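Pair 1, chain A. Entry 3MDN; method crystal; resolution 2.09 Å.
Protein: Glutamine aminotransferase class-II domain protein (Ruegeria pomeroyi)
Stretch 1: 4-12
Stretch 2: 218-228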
# COMPACT_ATOMS: atom_id res chain seq x y z
N CYS A 4 -2.94 -17.81 12.63
CA CYS A 4 -1.71 -16.96 12.60
C CYS A 4 -0.49 -17.76 12.10
O CYS A 4 0.65 -17.52 12.54
CB CYS A 4 -1.46 -16.32 13.97
SG CYS A 4 -0.32 -14.87 13.92
N ARG A 5 -0.72 -18.68 11.17
CA ARG A 5 0.34 -19.51 10.61
C ARG A 5 1.72 -18.83 10.47
O ARG A 5 1.84 -17.78 9.84
CB ARG A 5 -0.10 -20.05 9.24
N TRP A 6 2.74 -19.43 11.07
CA TRP A 6 4.12 -19.12 10.71
C TRP A 6 4.93 -20.35 10.25
O TRP A 6 4.55 -21.49 10.54
CB TRP A 6 4.84 -18.31 11.79
CG TRP A 6 5.06 -18.94 13.18
CD1 TRP A 6 4.45 -18.57 14.36
CD2 TRP A 6 6.03 -19.96 13.54
NE1 TRP A 6 4.96 -19.31 15.42
CE2 TRP A 6 5.92 -20.17 14.94
CE3 TRP A 6 6.97 -20.70 12.83
CZ2 TRP A 6 6.71 -21.10 15.62
CZ3 TRP A 6 7.75 -21.63 13.51
CH2 TRP A 6 7.61 -21.83 14.88
N ALA A 7 6.02 -20.11 9.52
CA ALA A 7 6.93 -21.17 9.11
C ALA A 7 8.38 -20.71 9.08
O ALA A 7 8.68 -19.57 8.71
CB ALA A 7 6.53 -21.73 7.75
N ALA A 8 9.28 -21.61 9.48
CA ALA A 8 10.71 -21.33 9.50
C ALA A 8 11.49 -22.46 8.84
O ALA A 8 11.06 -23.62 8.85
CB ALA A 8 11.21 -21.09 10.94
N TYR A 9 12.66 -22.14 8.30
CA TYR A 9 13.44 -23.12 7.58
C TYR A 9 14.93 -22.99 7.87
O TYR A 9 15.45 -21.89 7.98
CB TYR A 9 13.14 -23.03 6.08
CG TYR A 9 13.92 -24.02 5.26
CD1 TYR A 9 13.51 -25.34 5.14
CD2 TYR A 9 15.10 -23.63 4.59
CE1 TYR A 9 14.25 -26.29 4.38
CE2 TYR A 9 15.85 -24.58 3.83
CZ TYR A 9 15.40 -25.91 3.75
OH TYR A 9 16.09 -26.82 3.01
N HIS A 10 15.59 -24.13 8.01
CA HIS A 10 17.04 -24.19 8.23
C HIS A 10 17.63 -25.44 7.51
O HIS A 10 17.30 -26.58 7.86
CB HIS A 10 17.30 -24.23 9.74
CG HIS A 10 18.75 -24.12 10.13
ND1 HIS A 10 19.68 -25.08 9.79
CD2 HIS A 10 19.40 -23.21 10.87
CE1 HIS A 10 20.86 -24.73 10.27
NE2 HIS A 10 20.72 -23.59 10.92
N GLY A 11 18.43 -25.20 6.46
CA GLY A 11 19.06 -26.28 5.70
C GLY A 11 19.61 -25.83 4.34
O GLY A 11 19.97 -24.65 4.15
N THR A 12 19.68 -26.76 3.39
CA THR A 12 20.05 -26.41 2.01
C THR A 12 19.13 -25.30 1.45
O THR A 12 17.91 -25.41 1.61
CB THR A 12 19.96 -27.65 1.12
OG1 THR A 12 20.85 -28.63 1.64
CG2 THR A 12 20.37 -27.36 -0.30
N ALA A 218 13.29 -34.18 0.87
CA ALA A 218 13.10 -33.51 -0.42
C ALA A 218 13.72 -32.08 -0.48
O ALA A 218 14.30 -31.66 -1.49
CB ALA A 218 11.61 -33.50 -0.79
N ARG A 219 13.61 -31.31 0.60
CA ARG A 219 14.28 -30.00 0.62
C ARG A 219 15.74 -30.13 1.10
O ARG A 219 16.58 -29.30 0.74
CB ARG A 219 13.53 -28.98 1.52
CG ARG A 219 12.18 -28.50 0.97
CD ARG A 219 11.25 -27.98 2.12
NE ARG A 219 9.90 -27.65 1.64
CZ ARG A 219 8.76 -28.14 2.14
NH1 ARG A 219 8.78 -28.99 3.17
NH2 ARG A 219 7.59 -27.78 1.62
N GLN A 220 16.01 -31.14 1.93
CA GLN A 220 17.33 -31.28 2.61
C GLN A 220 17.58 -30.13 3.63
O GLN A 220 18.59 -29.44 3.61
CB GLN A 220 18.46 -31.46 1.56
CG GLN A 220 18.07 -32.57 0.57
CD GLN A 220 19.16 -32.98 -0.41
OE1 GLN A 220 19.64 -32.17 -1.19
NE2 GLN A 220 19.53 -34.25 -0.38
N GLY A 221 16.62 -29.98 4.54
CA GLY A 221 16.71 -29.04 5.63
C GLY A 221 15.47 -29.20 6.52
O GLY A 221 14.52 -29.90 6.18
N TRP A 222 15.48 -28.53 7.67
CA TRP A 222 14.40 -28.60 8.66
C TRP A 222 13.34 -27.51 8.48
O TRP A 222 13.67 -26.34 8.30
CB TRP A 222 15.00 -28.44 10.05
CG TRP A 222 15.92 -29.57 10.45
CD1 TRP A 222 17.24 -29.69 10.17
CD2 TRP A 222 15.56 -30.73 11.21
NE1 TRP A 222 17.74 -30.85 10.68
CE2 TRP A 222 16.74 -31.52 11.34
CE3 TRP A 222 14.37 -31.19 11.79
CZ2 TRP A 222 16.76 -32.74 12.04
CZ3 TRP A 222 14.39 -32.44 12.49
CH2 TRP A 222 15.58 -33.18 12.62
N ALA A 223 12.08 -27.89 8.60
CA ALA A 223 10.98 -26.93 8.66
C ALA A 223 10.41 -26.93 10.08
O ALA A 223 10.37 -27.98 10.73
CB ALA A 223 9.88 -27.28 7.64
N VAL A 224 9.96 -25.77 10.54
CA VAL A 224 9.29 -25.61 11.82
C VAL A 224 8.07 -24.73 11.52
O VAL A 224 8.19 -23.71 10.87
CB VAL A 224 10.18 -24.85 12.84
CG1 VAL A 224 9.54 -24.88 14.23
CG2 VAL A 224 11.61 -25.45 12.89
N VAL A 225 6.91 -25.10 12.02
CA VAL A 225 5.68 -24.48 11.59
C VAL A 225 4.70 -24.41 12.77
O VAL A 225 4.83 -25.16 13.75
CB VAL A 225 5.03 -25.29 10.48
CG1 VAL A 225 5.88 -25.30 9.24
CG2 VAL A 225 4.80 -26.73 10.97
N SER A 226 3.73 -23.51 12.66
CA SER A 226 2.66 -23.44 13.64
C SER A 226 1.59 -24.50 13.40
O SER A 226 0.83 -24.82 14.31
CB SER A 226 2.01 -22.06 13.62
OG SER A 226 1.56 -21.74 12.33
N GLU A 227 1.52 -25.06 12.18
CA GLU A 227 0.57 -26.13 11.88
C GLU A 227 0.99 -26.95 10.67
O GLU A 227 1.36 -26.38 9.65
CB GLU A 227 -0.84 -25.56 11.66
CG GLU A 227 -0.87 -24.31 10.81
CD GLU A 227 -2.22 -24.08 10.17
OE1 GLU A 227 -2.64 -22.90 10.08
OE2 GLU A 227 -2.86 -25.09 9.76
N PRO A 228 0.93 -28.29 10.76
CA PRO A 228 1.56 -29.12 9.72
C PRO A 228 0.97 -28.95 8.31
O PRO A 228 -0.26 -28.95 8.13
CB PRO A 228 1.35 -30.56 10.23
CG PRO A 228 0.25 -30.50 11.23
CD PRO A 228 0.24 -29.10 11.79

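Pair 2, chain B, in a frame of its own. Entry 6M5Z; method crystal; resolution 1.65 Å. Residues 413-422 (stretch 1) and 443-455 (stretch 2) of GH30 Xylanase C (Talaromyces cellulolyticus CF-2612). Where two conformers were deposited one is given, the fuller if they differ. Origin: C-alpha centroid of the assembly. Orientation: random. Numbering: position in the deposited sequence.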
# COMPACT_ATOMS: atom_id res chain seq x y z
N SER B 413 18.61 -26.78 -0.93
CA SER B 413 19.77 -27.08 -0.07
C SER B 413 19.42 -26.80 1.39
O SER B 413 19.91 -27.52 2.26
CB SER B 413 21.01 -26.35 -0.52
OG SER B 413 20.86 -24.97 -0.39
N LYS B 414 18.61 -25.77 1.68
CA LYS B 414 18.29 -25.37 3.07
C LYS B 414 16.89 -24.75 3.10
O LYS B 414 16.45 -24.21 2.06
CB LYS B 414 19.19 -24.25 3.60
CG LYS B 414 20.59 -24.62 4.04
CD LYS B 414 21.48 -23.41 4.03
CE LYS B 414 20.79 -22.17 4.56
NZ LYS B 414 21.52 -20.93 4.18
N VAL B 415 16.25 -24.78 4.26
CA VAL B 415 14.93 -24.13 4.44
C VAL B 415 14.89 -23.52 5.83
O VAL B 415 15.32 -24.18 6.78
CB VAL B 415 13.76 -25.09 4.16
CG1 VAL B 415 13.77 -26.34 5.03
CG2 VAL B 415 12.42 -24.36 4.30
N SER B 416 14.43 -22.26 5.92
CA SER B 416 14.02 -21.60 7.18
C SER B 416 12.53 -21.37 7.04
O SER B 416 12.15 -20.77 6.06
CB SER B 416 14.79 -20.32 7.43
OG SER B 416 16.17 -20.60 7.55
N ALA B 417 11.72 -21.88 7.95
CA ALA B 417 10.25 -21.75 7.86
C ALA B 417 9.69 -21.17 9.16
O ALA B 417 10.30 -21.27 10.25
CB ALA B 417 9.61 -23.06 7.50
N TYR B 418 8.55 -20.50 8.99
CA TYR B 418 7.85 -19.71 10.02
C TYR B 418 6.37 -19.98 9.89
O TYR B 418 5.89 -20.26 8.77
CB TYR B 418 8.11 -18.22 9.87
CG TYR B 418 9.57 -17.92 9.73
CD1 TYR B 418 10.17 -18.11 8.50
CD2 TYR B 418 10.35 -17.53 10.80
CE1 TYR B 418 11.52 -17.91 8.33
CE2 TYR B 418 11.71 -17.30 10.64
CZ TYR B 418 12.28 -17.48 9.39
OH TYR B 418 13.61 -17.26 9.11
N TYR B 419 5.67 -19.94 11.02
CA TYR B 419 4.20 -20.10 11.03
C TYR B 419 3.57 -19.08 11.98
O TYR B 419 4.21 -18.50 12.89
CB TYR B 419 3.74 -21.52 11.40
CG TYR B 419 3.80 -21.89 12.86
CD1 TYR B 419 5.00 -22.10 13.49
CD2 TYR B 419 2.65 -22.01 13.62
CE1 TYR B 419 5.08 -22.42 14.83
CE2 TYR B 419 2.70 -22.38 14.96
CZ TYR B 419 3.92 -22.58 15.57
OH TYR B 419 4.03 -22.90 16.88
N MET B 420 2.31 -18.85 11.70
CA MET B 420 1.43 -17.99 12.49
C MET B 420 0.08 -18.70 12.59
O MET B 420 -0.42 -19.24 11.59
CB MET B 420 1.36 -16.62 11.81
CG MET B 420 0.70 -15.57 12.62
SD MET B 420 1.49 -15.22 14.18
CE MET B 420 0.05 -14.57 15.02
N ASP B 421 -0.41 -18.84 13.83
CA ASP B 421 -1.75 -19.37 14.13
C ASP B 421 -2.15 -18.85 15.51
O ASP B 421 -1.39 -18.09 16.10
CB ASP B 421 -1.81 -20.90 13.98
CG ASP B 421 -1.07 -21.72 15.03
OD1 ASP B 421 -0.59 -21.14 16.06
OD2 ASP B 421 -0.96 -22.95 14.79
N SER B 422 -3.32 -19.27 16.00
CA SER B 422 -3.94 -18.76 17.26
C SER B 422 -3.04 -19.10 18.45
O SER B 422 -3.07 -18.35 19.45
CB SER B 422 -5.35 -19.27 17.46
OG SER B 422 -5.38 -20.68 17.57
N LEU B 443 1.07 -28.36 7.87
CA LEU B 443 0.48 -27.00 8.04
C LEU B 443 -0.57 -27.07 9.13
O LEU B 443 -1.56 -27.78 8.94
CB LEU B 443 -0.16 -26.52 6.75
CG LEU B 443 0.66 -26.64 5.47
CD1 LEU B 443 -0.16 -26.17 4.28
CD2 LEU B 443 1.98 -25.86 5.57
N PRO B 444 -0.41 -26.37 10.26
CA PRO B 444 -1.42 -26.39 11.32
C PRO B 444 -2.74 -25.84 10.79
O PRO B 444 -2.81 -25.09 9.80
CB PRO B 444 -0.83 -25.54 12.45
CG PRO B 444 0.64 -25.40 12.12
CD PRO B 444 0.73 -25.51 10.62
N ALA B 445 -3.83 -26.27 11.40
CA ALA B 445 -5.18 -25.74 11.10
C ALA B 445 -5.19 -24.19 11.18
O ALA B 445 -4.59 -23.63 12.11
CB ALA B 445 -6.16 -26.33 12.07
N ARG B 446 -5.94 -23.55 10.30
CA ARG B 446 -6.24 -22.09 10.39
C ARG B 446 -4.93 -21.35 10.59
O ARG B 446 -4.84 -20.51 11.46
CB ARG B 446 -7.21 -21.80 11.54
CG ARG B 446 -8.56 -22.49 11.42
CD ARG B 446 -9.39 -22.03 10.24
NE ARG B 446 -10.73 -22.64 10.29
CZ ARG B 446 -11.74 -22.39 9.47
NH1 ARG B 446 -11.65 -21.46 8.52
NH2 ARG B 446 -12.89 -23.05 9.62
N SER B 447 -3.91 -21.66 9.79
CA SER B 447 -2.56 -21.10 9.95
C SER B 447 -2.05 -20.52 8.64
O SER B 447 -2.59 -20.79 7.57
CB SER B 447 -1.58 -22.13 10.47
OG SER B 447 -1.21 -23.06 9.44
N MET B 448 -0.97 -19.76 8.75
CA MET B 448 -0.11 -19.44 7.60
C MET B 448 1.28 -19.95 7.92
O MET B 448 1.79 -19.71 9.01
CB MET B 448 -0.06 -17.94 7.34
CG MET B 448 0.66 -17.61 6.06
SD MET B 448 0.39 -15.87 5.57
CE MET B 448 1.53 -15.83 4.18
N VAL B 449 1.90 -20.58 6.93
CA VAL B 449 3.31 -21.02 6.99
C VAL B 449 4.04 -20.35 5.83
O VAL B 449 3.55 -20.41 4.72
CB VAL B 449 3.41 -22.56 6.89
CG1 VAL B 449 4.88 -22.99 6.83
CG2 VAL B 449 2.69 -23.23 8.05
N THR B 450 5.19 -19.75 6.11
CA THR B 450 6.09 -19.24 5.07
C THR B 450 7.40 -20.03 5.07
O THR B 450 8.06 -20.09 6.11
CB THR B 450 6.32 -17.75 5.26
OG1 THR B 450 5.05 -17.11 5.14
CG2 THR B 450 7.30 -17.28 4.22
N PHE B 451 7.73 -20.64 3.95
CA PHE B 451 9.00 -21.38 3.72
C PHE B 451 9.94 -20.44 2.96
O PHE B 451 9.54 -19.97 1.90
CB PHE B 451 8.75 -22.63 2.87
CG PHE B 451 7.75 -23.62 3.43
CD1 PHE B 451 6.40 -23.50 3.14
CD2 PHE B 451 8.16 -24.68 4.24
CE1 PHE B 451 5.48 -24.38 3.67
CE2 PHE B 451 7.23 -25.58 4.75
CZ PHE B 451 5.89 -25.41 4.49
N VAL B 452 11.14 -20.22 3.48
CA VAL B 452 12.21 -19.48 2.76
C VAL B 452 13.25 -20.51 2.34
O VAL B 452 14.00 -21.02 3.21
CB VAL B 452 12.82 -18.40 3.65
CG1 VAL B 452 13.90 -17.60 2.93
CG2 VAL B 452 11.75 -17.51 4.26
N ILE B 453 13.27 -20.81 1.05
CA ILE B 453 14.03 -21.98 0.53
C ILE B 453 15.27 -21.47 -0.17
O ILE B 453 15.16 -20.54 -1.02
CB ILE B 453 13.14 -22.81 -0.38
CG1 ILE B 453 11.97 -23.33 0.45
CG2 ILE B 453 13.94 -23.91 -1.07
CD1 ILE B 453 10.82 -23.80 -0.36
N THR B 454 16.41 -22.05 0.15
CA THR B 454 17.67 -21.81 -0.59
C THR B 454 17.93 -23.05 -1.43
O THR B 454 17.87 -24.17 -0.89
CB THR B 454 18.86 -21.54 0.34
OG1 THR B 454 18.48 -20.48 1.22
CG2 THR B 454 20.12 -21.13 -0.40
N THR B 455 18.13 -22.86 -2.73
CA THR B 455 18.47 -23.99 -3.63
C THR B 455 19.99 -24.02 -3.83
O THR B 455 20.75 -23.12 -3.41
CB THR B 455 17.65 -23.89 -4.91
OG1 THR B 455 18.16 -22.76 -5.60
CG2 THR B 455 16.15 -23.77 -4.69
OXT THR B 455 20.52 -24.94 -4.48
O HOH W 1 -5.25 -20.57 14.27

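Both pairs are two-stranded antiparallel ladders, and their central backbones superpose to 0.7 Å. The N-to-C directions meet at 162° in pair 1 and 166° in pair 2, with the strand axes approaching to 4.6 Å in each. Register is conserved as well: A8(A) facing V224(A) matches Y418(B) facing T450(B), and H10(A) facing W222(A) matches M420(B) facing M448(B). These are hydrogen-bonded pairs in both structures, each closed by two bonds. In pair 1, A8(A) N reaches V224(A) O at 2.7 Å and V224(A) N reaches A8(A) O at 2.9 Å; in pair 2, Y418(B) N to T450(B) O is 3.0 Å and T450(B) N to Y418(B) O is 2.8 Å. Because these bonds use main-chain atoms alone, the side chains are free to differ.

The non-hydrogen-bonded pairs bring the chains closer. A7(A) with V225(A) packs CB against CG1 at 3.9 Å; at the matching positions, A417(B) CB meets F451(B) CD2, also at 3.9 Å. The rule reads as a small residue opposite a larger apolar one. At the next such pair the larger residue moves to the first strand in both ladders, tyrosine at Y9(A) and at Y419(B), opposite A223(A) and V449(B), yet the two rings part. With chi1 t, Y9(A) runs along its partner strand, its OH 3.5 Å from G221(A) CA, and it bonds T12(A) O at 2.7 Å. With chi1 p, Y419(B) instead sets CB 3.9 Å from V449(B) CG2 and CD2 4.2 Å from P444(B) CG.

That choice goes with what follows. G11(A) and G221(A) bring their CA atoms to 3.6 Å, and an ideal CB on G221(A) would lie 2.4 Å from Y9(A) OH and 2.7 Å from G11(A) CA. Their counterparts, D421(B) and S447(B), carry side chains: D421(B) CB lies 3.7 Å from S447(B) CB. S447(B) OG bonds P444(B) O at 2.6 Å.

On the face of A8(A) and V224(A), the ring that packs against a valine of the second strand comes from a different position in each pair. W6(A) reaches across, CH2 lying 3.7 Å from V224(A) CG1, and S226(A) CB sits over its five-membered ring, 4.3 Å from the centroid. In pair 2 the matching S416(B) is small, and Y418(B), in the place of A8(A), supplies the ring, with CE1 4.1 Å from V452(B) CG2. S226(A) also accepts W6(A) N through OG at 2.9 Å, whereas S416(B) N bonds the main-chain V452(B) O at 3.0 Å.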